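Local coordinates for N5-Carboxyaminoimidazole ribonucleotide synthetase (Staphylococcus aureus subsp. aureus, PDB 3ORQ), which catalyses the ATP-dependent conversion of 5-aminoimidazole ribonucleotide and bicarbonate to N5-carboxyaminoimidazole ribonucleotide, as a ligase of the ATP-grasp superfamily, at residues E216-R230 and V362-E374. Numbering follows the deposited sequence.
Sequences EHRNQILFKTIVPAR and VNQTEQDMYAKFE. With ADP (adenosine-5'-diphosphate), chain D.
Arg230 and Lys224 converge on Glu366, the centre of a salt-bridge network that ties the ATP-grasp hairpin to the C-terminal helix 362-372, packed nearly antiparallel to strand 221-227. Arg230 grips the carboxylate end-on, NH1 to OE2 and NH2 to OE1, each 2.9 Å; both oxygens lie near the guanidinium plane, yet the nitrogens meet them from above the carboxylate plane. The same NH1 reaches Asn363 OD1, while Arg230 NH2 also pairs with Glu214. Lys224, its chain bent at chi3 (47°) and chi4 (73°), brings NZ 2.8 Å from Glu366 OE1, on its anti lone pair, and equally close to Glu216 OE1. At a classic beta bulge, Phe223 and Lys224 both face Glu216, whose syn lone pair on OE1 takes the Tyr370 OH bond (2.5 Å).

Apolar contacts frame the charges. Phe223 and Phe373 form an offset edge-to-face pair, the edge of Phe223 toward the face of Phe373, planes at 88°, and Arg218 CD lies over the centre of the Phe223 ring. Ile226 CG2 meets Val362 CG1, and Ile226 CD1 lies over one face of the Arg230 guanidinium, toward its rim.

Lys224 probably offsets repulsion between Glu216 and Glu366, whose OE1 atoms are 4.6 Å apart, and favours the ionised form of both, aided at Glu366 by Arg230.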
ATOM      1  N   GLU A 216     -23.185   0.361   7.855  1.00 13.59           N
ATOM      2  CA  GLU A 216     -24.410   1.063   7.571  1.00 15.05           C
ATOM      3  C   GLU A 216     -24.516   1.149   6.072  1.00 16.67           C
ATOM      4  O   GLU A 216     -23.509   1.434   5.377  1.00 17.31           O
ATOM      5  CB  GLU A 216     -24.422   2.452   8.198  1.00 14.16           C
ATOM      6  CG  GLU A 216     -25.718   3.191   7.886  1.00 20.34           C
ATOM      7  CD  GLU A 216     -25.805   4.557   8.519  1.00 22.30           C
ATOM      8  OE1 GLU A 216     -25.012   4.871   9.426  1.00 22.13           O
ATOM      9  OE2 GLU A 216     -26.680   5.322   8.093  1.00 28.19           O
ATOM     10  N   HIS A 217     -25.725   0.882   5.571  1.00 17.52           N
ATOM     11  CA  HIS A 217     -26.025   1.026   4.150  1.00 20.16           C
ATOM     12  C   HIS A 217     -26.909   2.258   3.925  1.00 21.98           C
ATOM     13  O   HIS A 217     -27.637   2.693   4.831  1.00 23.55           O
ATOM     14  CB  HIS A 217     -26.720  -0.214   3.589  1.00 20.52           C
ATOM     15  CG  HIS A 217     -25.874  -1.448   3.601  1.00 21.69           C
ATOM     16  ND1 HIS A 217     -25.683  -2.207   4.736  1.00 23.82           N
ATOM     17  CD2 HIS A 217     -25.200  -2.079   2.607  1.00 21.09           C
ATOM     18  CE1 HIS A 217     -24.900  -3.232   4.448  1.00 23.34           C
ATOM     19  NE2 HIS A 217     -24.602  -3.183   3.161  1.00 23.40           N
ATOM     20  N   ARG A 218     -26.822   2.818   2.720  1.00 21.92           N
ATOM     21  CA  ARG A 218     -27.705   3.887   2.299  1.00 23.36           C
ATOM     22  C   ARG A 218     -28.188   3.579   0.896  1.00 23.02           C
ATOM     23  O   ARG A 218     -27.381   3.400  -0.024  1.00 20.90           O
ATOM     24  CB  ARG A 218     -27.010   5.246   2.348  1.00 25.23           C
ATOM     25  CG  ARG A 218     -27.269   6.004   3.643  1.00 29.67           C
ATOM     26  CD  ARG A 218     -27.271   7.522   3.404  1.00 36.17           C
ATOM     27  NE  ARG A 218     -27.563   8.250   4.645  1.00 39.99           N
ATOM     28  CZ  ARG A 218     -27.114   9.474   4.941  1.00 43.42           C
ATOM     29  NH1 ARG A 218     -26.325  10.150   4.087  1.00 41.57           N
ATOM     30  NH2 ARG A 218     -27.457  10.026   6.108  1.00 44.52           N
ATOM     31  N   ASN A 219     -29.511   3.485   0.751  1.00 23.10           N
ATOM     32  CA  ASN A 219     -30.128   3.047  -0.496  1.00 24.05           C
ATOM     33  C   ASN A 219     -29.585   1.675  -0.888  1.00 23.67           C
ATOM     34  O   ASN A 219     -29.380   1.366  -2.063  1.00 23.23           O
ATOM     35  CB  ASN A 219     -29.929   4.100  -1.612  1.00 24.63           C
ATOM     36  CG  ASN A 219     -30.511   5.461  -1.236  1.00 26.77           C
ATOM     37  OD1 ASN A 219     -31.590   5.553  -0.634  1.00 32.86           O
ATOM     38  ND2 ASN A 219     -29.814   6.518  -1.595  1.00 25.80           N
ATOM     39  N   GLN A 220     -29.345   0.868   0.139  1.00 24.09           N
ATOM     40  CA  GLN A 220     -28.948  -0.535  -0.015  1.00 24.16           C
ATOM     41  C   GLN A 220     -27.524  -0.731  -0.517  1.00 22.44           C
ATOM     42  O   GLN A 220     -27.098  -1.851  -0.796  1.00 22.88           O
ATOM     43  CB  GLN A 220     -29.998  -1.326  -0.820  1.00 24.57           C
ATOM     44  CG  GLN A 220     -31.345  -1.494  -0.059  1.00 27.34           C
ATOM     45  CD  GLN A 220     -32.217  -0.218  -0.082  1.00 31.62           C
ATOM     46  OE1 GLN A 220     -32.516   0.335  -1.153  1.00 31.41           O
ATOM     47  NE2 GLN A 220     -32.615   0.253   1.107  1.00 31.34           N
ATOM     48  N   ILE A 221     -26.786   0.375  -0.582  1.00 22.36           N
ATOM     49  CA  ILE A 221     -25.356   0.384  -0.944  1.00 19.40           C
ATOM     50  C   ILE A 221     -24.535   0.657   0.300  1.00 18.14           C
ATOM     51  O   ILE A 221     -24.860   1.558   1.066  1.00 17.03           O
ATOM     52  CB  ILE A 221     -25.065   1.492  -1.969  1.00 19.22           C
ATOM     53  CG1 ILE A 221     -26.051   1.403  -3.158  1.00 19.78           C
ATOM     54  CG2 ILE A 221     -23.610   1.470  -2.400  1.00 15.72           C
ATOM     55  CD1 ILE A 221     -26.014   2.638  -4.062  1.00 19.61           C
ATOM     56  N   LEU A 222     -23.450  -0.097   0.496  1.00 16.95           N
ATOM     57  CA  LEU A 222     -22.585   0.148   1.644  1.00 15.00           C
ATOM     58  C   LEU A 222     -22.186   1.622   1.697  1.00 13.02           C
ATOM     59  O   LEU A 222     -21.801   2.182   0.708  1.00 11.74           O
ATOM     60  CB  LEU A 222     -21.337  -0.766   1.633  1.00 15.45           C
ATOM     61  CG  LEU A 222     -20.367  -0.509   2.801  1.00 13.24           C
ATOM     62  CD1 LEU A 222     -21.063  -0.716   4.189  1.00 10.67           C
ATOM     63  CD2 LEU A 222     -19.116  -1.382   2.686  1.00  9.67           C
ATOM     64  N   PHE A 223     -22.318   2.236   2.867  1.00 12.56           N
ATOM     65  CA  PHE A 223     -22.124   3.669   3.037  1.00 11.81           C
ATOM     66  C   PHE A 223     -21.004   3.914   4.013  1.00 12.46           C
ATOM     67  O   PHE A 223     -20.119   4.718   3.740  1.00 14.80           O
ATOM     68  CB  PHE A 223     -23.404   4.228   3.619  1.00 12.99           C
ATOM     69  CG  PHE A 223     -23.357   5.665   4.029  1.00 11.94           C
ATOM     70  CD1 PHE A 223     -23.030   6.665   3.111  1.00 12.44           C
ATOM     71  CD2 PHE A 223     -23.816   6.032   5.302  1.00 10.10           C
ATOM     72  CE1 PHE A 223     -23.067   8.008   3.486  1.00 13.35           C
ATOM     73  CE2 PHE A 223     -23.871   7.379   5.688  1.00 11.30           C
ATOM     74  CZ  PHE A 223     -23.493   8.370   4.784  1.00 12.42           C
ATOM     75  N   LYS A 224     -21.037   3.208   5.141  1.00 11.70           N
ATOM     76  CA  LYS A 224     -20.135   3.464   6.260  1.00 11.49           C
ATOM     77  C   LYS A 224     -19.783   2.166   6.952  1.00 12.22           C
ATOM     78  O   LYS A 224     -20.656   1.377   7.225  1.00 14.42           O
ATOM     79  CB  LYS A 224     -20.772   4.416   7.281  1.00 10.63           C
ATOM     80  CG  LYS A 224     -19.921   4.650   8.539  1.00  8.14           C
ATOM     81  CD  LYS A 224     -20.404   5.838   9.316  1.00  7.37           C
ATOM     82  CE  LYS A 224     -21.960   5.780   9.471  1.00 11.73           C
ATOM     83  NZ  LYS A 224     -22.425   4.729  10.464  1.00 12.06           N
ATOM     84  N   THR A 225     -18.497   1.953   7.215  1.00 11.59           N
ATOM     85  CA  THR A 225     -18.015   0.807   8.014  1.00 10.03           C
ATOM     86  C   THR A 225     -17.230   1.345   9.172  1.00  9.63           C
ATOM     87  O   THR A 225     -16.347   2.197   8.983  1.00  9.76           O
ATOM     88  CB  THR A 225     -17.117  -0.119   7.165  1.00  9.08           C
ATOM     89  OG1 THR A 225     -17.914  -0.651   6.086  1.00 10.78           O
ATOM     90  CG2 THR A 225     -16.470  -1.249   8.016  1.00  3.24           C
ATOM     91  N   ILE A 226     -17.569   0.878  10.376  1.00 10.17           N
ATOM     92  CA  ILE A 226     -16.868   1.292  11.601  1.00  8.64           C
ATOM     93  C   ILE A 226     -16.207   0.106  12.244  1.00  8.72           C
ATOM     94  O   ILE A 226     -16.814  -0.945  12.375  1.00  9.34           O
ATOM     95  CB  ILE A 226     -17.842   1.874  12.639  1.00 10.66           C
ATOM     96  CG1 ILE A 226     -18.403   3.198  12.121  1.00 12.17           C
ATOM     97  CG2 ILE A 226     -17.144   1.986  14.023  1.00  5.78           C
ATOM     98  CD1 ILE A 226     -19.302   3.907  13.097  1.00 15.69           C
ATOM     99  N   VAL A 227     -14.957   0.272  12.659  1.00  9.78           N
ATOM    100  CA  VAL A 227     -14.231  -0.798  13.264  1.00 11.56           C
ATOM    101  C   VAL A 227     -13.504  -0.204  14.449  1.00 13.62           C
ATOM    102  O   VAL A 227     -12.790   0.797  14.287  1.00 15.80           O
ATOM    103  CB  VAL A 227     -13.195  -1.419  12.267  1.00 11.76           C
ATOM    104  CG1 VAL A 227     -12.516  -2.624  12.875  1.00  9.71           C
ATOM    105  CG2 VAL A 227     -13.885  -1.834  10.954  1.00 13.28           C
ATOM    106  N   PRO A 228     -13.615  -0.843  15.631  1.00 13.39           N
ATOM    107  CA  PRO A 228     -14.291  -2.121  15.844  1.00 13.90           C
ATOM    108  C   PRO A 228     -15.793  -1.949  15.944  1.00 15.75           C
ATOM    109  O   PRO A 228     -16.262  -0.903  16.446  1.00 15.96           O
ATOM    110  CB  PRO A 228     -13.722  -2.598  17.199  1.00 12.82           C
ATOM    111  CG  PRO A 228     -13.382  -1.364  17.944  1.00 12.12           C
ATOM    112  CD  PRO A 228     -13.008  -0.327  16.879  1.00 13.70           C
ATOM    113  N   ALA A 229     -16.541  -2.948  15.464  1.00 17.00           N
ATOM    114  CA  ALA A 229     -18.013  -2.923  15.563  1.00 18.56           C
ATOM    115  C   ALA A 229     -18.451  -2.648  17.030  1.00 19.55           C
ATOM    116  O   ALA A 229     -17.969  -3.287  17.974  1.00 19.10           O
ATOM    117  CB  ALA A 229     -18.595  -4.224  15.059  1.00 17.74           C
ATOM    118  N   ARG A 230     -19.320  -1.658  17.214  1.00 20.72           N
ATOM    119  CA  ARG A 230     -19.797  -1.273  18.550  1.00 23.21           C
ATOM    120  C   ARG A 230     -20.801  -2.259  19.209  1.00 24.70           C
ATOM    121  O   ARG A 230     -21.404  -1.949  20.225  1.00 27.19           O
ATOM    122  CB  ARG A 230     -20.387   0.147  18.528  1.00 23.34           C
ATOM    123  CG  ARG A 230     -19.356   1.226  18.213  1.00 22.93           C
ATOM    124  CD  ARG A 230     -20.007   2.527  17.792  1.00 20.59           C
ATOM    125  NE  ARG A 230     -20.915   2.408  16.647  1.00 16.62           N
ATOM    126  CZ  ARG A 230     -21.323   3.446  15.920  1.00 14.25           C
ATOM    127  NH1 ARG A 230     -20.882   4.653  16.219  1.00 12.97           N
ATOM    128  NH2 ARG A 230     -22.165   3.289  14.898  1.00 12.69           N
ATOM    129  N   VAL A 362     -14.406   7.113  17.571  1.00 22.76           N
ATOM    130  CA  VAL A 362     -15.264   6.645  16.488  1.00 19.34           C
ATOM    131  C   VAL A 362     -16.627   7.335  16.499  1.00 19.94           C
ATOM    132  O   VAL A 362     -17.125   7.762  15.461  1.00 20.29           O
ATOM    133  CB  VAL A 362     -15.425   5.111  16.569  1.00 18.53           C
ATOM    134  CG1 VAL A 362     -16.465   4.671  15.651  1.00 17.93           C
ATOM    135  CG2 VAL A 362     -14.051   4.372  16.238  1.00 15.84           C
ATOM    136  N   ASN A 363     -17.243   7.440  17.670  1.00 20.38           N
ATOM    137  CA  ASN A 363     -18.594   8.008  17.743  1.00 22.12           C
ATOM    138  C   ASN A 363     -18.645   9.454  17.260  1.00 22.81           C
ATOM    139  O   ASN A 363     -19.549   9.825  16.531  1.00 24.17           O
ATOM    140  CB  ASN A 363     -19.211   7.815  19.123  1.00 22.24           C
ATOM    141  CG  ASN A 363     -19.521   6.342  19.413  1.00 23.93           C
ATOM    142  OD1 ASN A 363     -19.352   5.483  18.551  1.00 26.70           O
ATOM    143  ND2 ASN A 363     -19.944   6.049  20.616  1.00 25.09           N
ATOM    144  N   GLN A 364     -17.622  10.226  17.608  1.00 22.55           N
ATOM    145  CA  GLN A 364     -17.487  11.580  17.125  1.00 21.54           C
ATOM    146  C   GLN A 364     -17.215  11.620  15.621  1.00 21.36           C
ATOM    147  O   GLN A 364     -17.942  12.292  14.875  1.00 21.09           O
ATOM    148  CB  GLN A 364     -16.372  12.299  17.857  1.00 21.95           C
ATOM    149  CG  GLN A 364     -16.220  13.741  17.402  1.00 25.08           C
ATOM    150  CD  GLN A 364     -17.493  14.554  17.624  1.00 28.83           C
ATOM    151  OE1 GLN A 364     -17.842  14.877  18.755  1.00 30.82           O
ATOM    152  NE2 GLN A 364     -18.190  14.875  16.546  1.00 28.77           N
ATOM    153  N   THR A 365     -16.176  10.901  15.174  1.00 19.13           N
ATOM    154  CA  THR A 365     -15.898  10.801  13.750  1.00 17.37           C
ATOM    155  C   THR A 365     -17.157  10.422  12.968  1.00 17.40           C
ATOM    156  O   THR A 365     -17.410  10.976  11.900  1.00 16.16           O
ATOM    157  CB  THR A 365     -14.819   9.763  13.438  1.00 17.34           C
ATOM    158  OG1 THR A 365     -13.579  10.167  14.038  1.00 17.74           O
ATOM    159  CG2 THR A 365     -14.669   9.617  11.914  1.00 13.47           C
ATOM    160  N   GLU A 366     -17.942   9.488  13.504  1.00 17.99           N
ATOM    161  CA  GLU A 366     -19.189   9.093  12.856  1.00 18.19           C
ATOM    162  C   GLU A 366     -20.102  10.307  12.643  1.00 19.10           C
ATOM    163  O   GLU A 366     -20.661  10.478  11.549  1.00 18.89           O
ATOM    164  CB  GLU A 366     -19.936   8.016  13.654  1.00 18.34           C
ATOM    165  CG  GLU A 366     -21.192   7.551  12.923  1.00 18.05           C
ATOM    166  CD  GLU A 366     -22.012   6.564  13.709  1.00 18.45           C
ATOM    167  OE1 GLU A 366     -22.410   5.542  13.119  1.00 19.67           O
ATOM    168  OE2 GLU A 366     -22.280   6.811  14.902  1.00 18.02           O
ATOM    169  N   GLN A 367     -20.231  11.142  13.678  1.00 18.56           N
ATOM    170  CA  GLN A 367     -21.035  12.371  13.583  1.00 19.93           C
ATOM    171  C   GLN A 367     -20.491  13.274  12.501  1.00 20.48           C
ATOM    172  O   GLN A 367     -21.242  13.734  11.647  1.00 21.43           O
ATOM    173  CB  GLN A 367     -21.053  13.151  14.916  1.00 19.77           C
ATOM    174  CG  GLN A 367     -21.982  12.578  15.971  1.00 21.63           C
ATOM    175  CD  GLN A 367     -23.380  12.287  15.418  1.00 23.16           C
ATOM    176  OE1 GLN A 367     -23.818  11.146  15.409  1.00 23.40           O
ATOM    177  NE2 GLN A 367     -24.064  13.316  14.935  1.00 24.51           N
ATOM    178  N   ASP A 368     -19.179  13.516  12.563  1.00 19.90           N
ATOM    179  CA  ASP A 368     -18.464  14.353  11.594  1.00 19.13           C
ATOM    180  C   ASP A 368     -18.823  13.986  10.164  1.00 17.67           C
ATOM    181  O   ASP A 368     -19.095  14.868   9.351  1.00 16.72           O
ATOM    182  CB  ASP A 368     -16.945  14.236  11.776  1.00 19.48           C
ATOM    183  CG  ASP A 368     -16.453  14.804  13.106  1.00 22.89           C
ATOM    184  OD1 ASP A 368     -17.273  15.403  13.840  1.00 20.38           O
ATOM    185  OD2 ASP A 368     -15.229  14.646  13.410  1.00 25.84           O
HETATM  186  N   MSE A 369     -18.817  12.680   9.882  1.00 17.46           N
HETATM  187  CA  MSE A 369     -19.123  12.125   8.562  1.00 18.12           C
HETATM  188  C   MSE A 369     -20.615  12.267   8.193  1.00 19.04           C
HETATM  189  O   MSE A 369     -20.949  12.484   7.025  1.00 22.05           O
HETATM  190  CB  MSE A 369     -18.708  10.633   8.489  1.00 17.94           C
HETATM  191  CG  MSE A 369     -17.184  10.323   8.609  1.00 15.91           C
HETATM  192 SE   MSE A 369     -16.226  11.349   7.282  0.82 18.87          SE
HETATM  193  CE  MSE A 369     -15.507  12.775   8.381  1.00 17.70           C
ATOM    194  N   TYR A 370     -21.516  12.107   9.154  1.00 18.79           N
ATOM    195  CA  TYR A 370     -22.947  12.280   8.857  1.00 21.68           C
ATOM    196  C   TYR A 370     -23.200  13.686   8.325  1.00 22.55           C
ATOM    197  O   TYR A 370     -23.856  13.869   7.305  1.00 21.14           O
ATOM    198  CB  TYR A 370     -23.800  12.064  10.088  1.00 23.07           C
ATOM    199  CG  TYR A 370     -24.142  10.627  10.380  1.00 23.44           C
ATOM    200  CD1 TYR A 370     -24.483   9.748   9.349  1.00 23.46           C
ATOM    201  CD2 TYR A 370     -24.149  10.153  11.691  1.00 22.84           C
ATOM    202  CE1 TYR A 370     -24.808   8.424   9.614  1.00 22.29           C
ATOM    203  CE2 TYR A 370     -24.480   8.827  11.974  1.00 23.54           C
ATOM    204  CZ  TYR A 370     -24.810   7.972  10.928  1.00 20.93           C
ATOM    205  OH  TYR A 370     -25.141   6.676  11.197  1.00 16.82           O
ATOM    206  N   ALA A 371     -22.631  14.668   9.017  1.00 23.61           N
ATOM    207  CA  ALA A 371     -22.739  16.055   8.618  1.00 24.57           C
ATOM    208  C   ALA A 371     -22.060  16.283   7.264  1.00 24.75           C
ATOM    209  O   ALA A 371     -22.535  17.061   6.451  1.00 25.86           O
ATOM    210  CB  ALA A 371     -22.132  16.949   9.684  1.00 24.16           C
ATOM    211  N   LYS A 372     -20.961  15.589   7.013  1.00 24.12           N
ATOM    212  CA  LYS A 372     -20.237  15.817   5.767  1.00 23.85           C
ATOM    213  C   LYS A 372     -20.962  15.252   4.537  1.00 22.96           C
ATOM    214  O   LYS A 372     -20.974  15.889   3.498  1.00 21.95           O
ATOM    215  CB  LYS A 372     -18.794  15.308   5.861  1.00 23.90           C
ATOM    216  CG  LYS A 372     -17.827  16.189   5.137  1.00 23.68           C
ATOM    217  CD  LYS A 372     -17.361  17.358   5.996  1.00 24.45           C
ATOM    218  CE  LYS A 372     -16.895  18.490   5.078  1.00 25.96           C
ATOM    219  NZ  LYS A 372     -16.329  19.695   5.772  1.00 24.10           N
ATOM    220  N   PHE A 373     -21.581  14.079   4.672  1.00 22.74           N
ATOM    221  CA  PHE A 373     -22.254  13.433   3.539  1.00 23.40           C
ATOM    222  C   PHE A 373     -23.704  13.869   3.357  1.00 25.80           C
ATOM    223  O   PHE A 373     -24.399  13.318   2.518  1.00 26.10           O
ATOM    224  CB  PHE A 373     -22.141  11.899   3.606  1.00 20.35           C
ATOM    225  CG  PHE A 373     -20.777  11.375   3.187  1.00 19.91           C
ATOM    226  CD1 PHE A 373     -19.647  11.604   3.984  1.00 13.35           C
ATOM    227  CD2 PHE A 373     -20.613  10.644   2.010  1.00 17.27           C
ATOM    228  CE1 PHE A 373     -18.388  11.115   3.600  1.00 14.42           C
ATOM    229  CE2 PHE A 373     -19.319  10.168   1.630  1.00 12.97           C
ATOM    230  CZ  PHE A 373     -18.227  10.420   2.427  1.00 10.04           C
ATOM    231  N   GLU A 374     -24.123  14.867   4.145  1.00 30.30           N
ATOM    232  CA  GLU A 374     -25.474  15.508   4.140  1.00 33.51           C
ATOM    233  C   GLU A 374     -26.352  14.858   5.176  1.00 34.38           C
ATOM    234  O   GLU A 374     -26.947  15.544   5.992  1.00 35.82           O
ATOM    235  CB  GLU A 374     -26.185  15.521   2.769  1.00 34.00           C
ATOM    236  CG  GLU A 374     -25.552  16.451   1.730  1.00 38.54           C
ATOM    237  CD  GLU A 374     -26.057  16.194   0.285  1.00 46.16           C
ATOM    238  OE1 GLU A 374     -26.264  17.177  -0.467  1.00 47.54           O
ATOM    239  OE2 GLU A 374     -26.242  15.010  -0.109  1.00 49.28           O
TER
HETATM  240  PB  ADP D 376     -26.832  -7.087  -2.142  1.00 59.68           P
HETATM  241  O1B ADP D 376     -26.347  -8.493  -2.381  1.00 61.31           O
HETATM  242  O2B ADP D 376     -26.001  -6.168  -1.291  1.00 59.04           O
HETATM  243  O3B ADP D 376     -27.301  -6.443  -3.417  1.00 68.35           O
HETATM  244  PA  ADP D 376     -28.340  -7.831   0.153  1.00 65.60           P
HETATM  245  O1A ADP D 376     -29.180  -9.080   0.076  1.00 65.52           O
HETATM  246  O2A ADP D 376     -26.983  -7.910   0.807  1.00 66.43           O
HETATM  247  O3A ADP D 376     -28.218  -7.201  -1.332  1.00 69.90           O
HETATM  248  O5' ADP D 376     -29.148  -6.652   0.885  1.00 61.87           O
HETATM  249  C5' ADP D 376     -28.697  -5.309   0.856  1.00 59.69           C
HETATM  250  C4' ADP D 376     -29.259  -4.581   2.064  1.00 61.94           C
HETATM  251  O4' ADP D 376     -30.710  -4.626   2.069  1.00 62.13           O
HETATM  252  C3' ADP D 376     -28.813  -5.196   3.393  1.00 61.80           C
HETATM  253  O3' ADP D 376     -27.561  -4.696   3.877  1.00 63.69           O
HETATM  254  C2' ADP D 376     -29.955  -4.815   4.322  1.00 59.11           C
HETATM  255  O2' ADP D 376     -29.702  -3.562   4.932  1.00 54.48           O
HETATM  256  C1' ADP D 376     -31.183  -4.741   3.421  1.00 58.57           C
HETATM  257  N9  ADP D 376     -31.831  -6.061   3.580  1.00 55.95           N
HETATM  258  C8  ADP D 376     -31.641  -7.124   2.770  1.00 54.27           C
HETATM  259  N7  ADP D 376     -32.337  -8.208   3.194  1.00 53.00           N
HETATM  260  C5  ADP D 376     -33.006  -7.803   4.304  1.00 53.77           C
HETATM  261  C6  ADP D 376     -33.953  -8.452   5.249  1.00 52.32           C
HETATM  262  N6  ADP D 376     -34.293  -9.756   5.061  1.00 48.05           N
HETATM  263  N1  ADP D 376     -34.412  -7.702   6.278  1.00 52.71           N
HETATM  264  C2  ADP D 376     -34.050  -6.409   6.458  1.00 54.80           C
HETATM  265  N3  ADP D 376     -33.193  -5.751   5.639  1.00 55.38           N
HETATM  266  C4  ADP D 376     -32.660  -6.399   4.565  1.00 53.52           C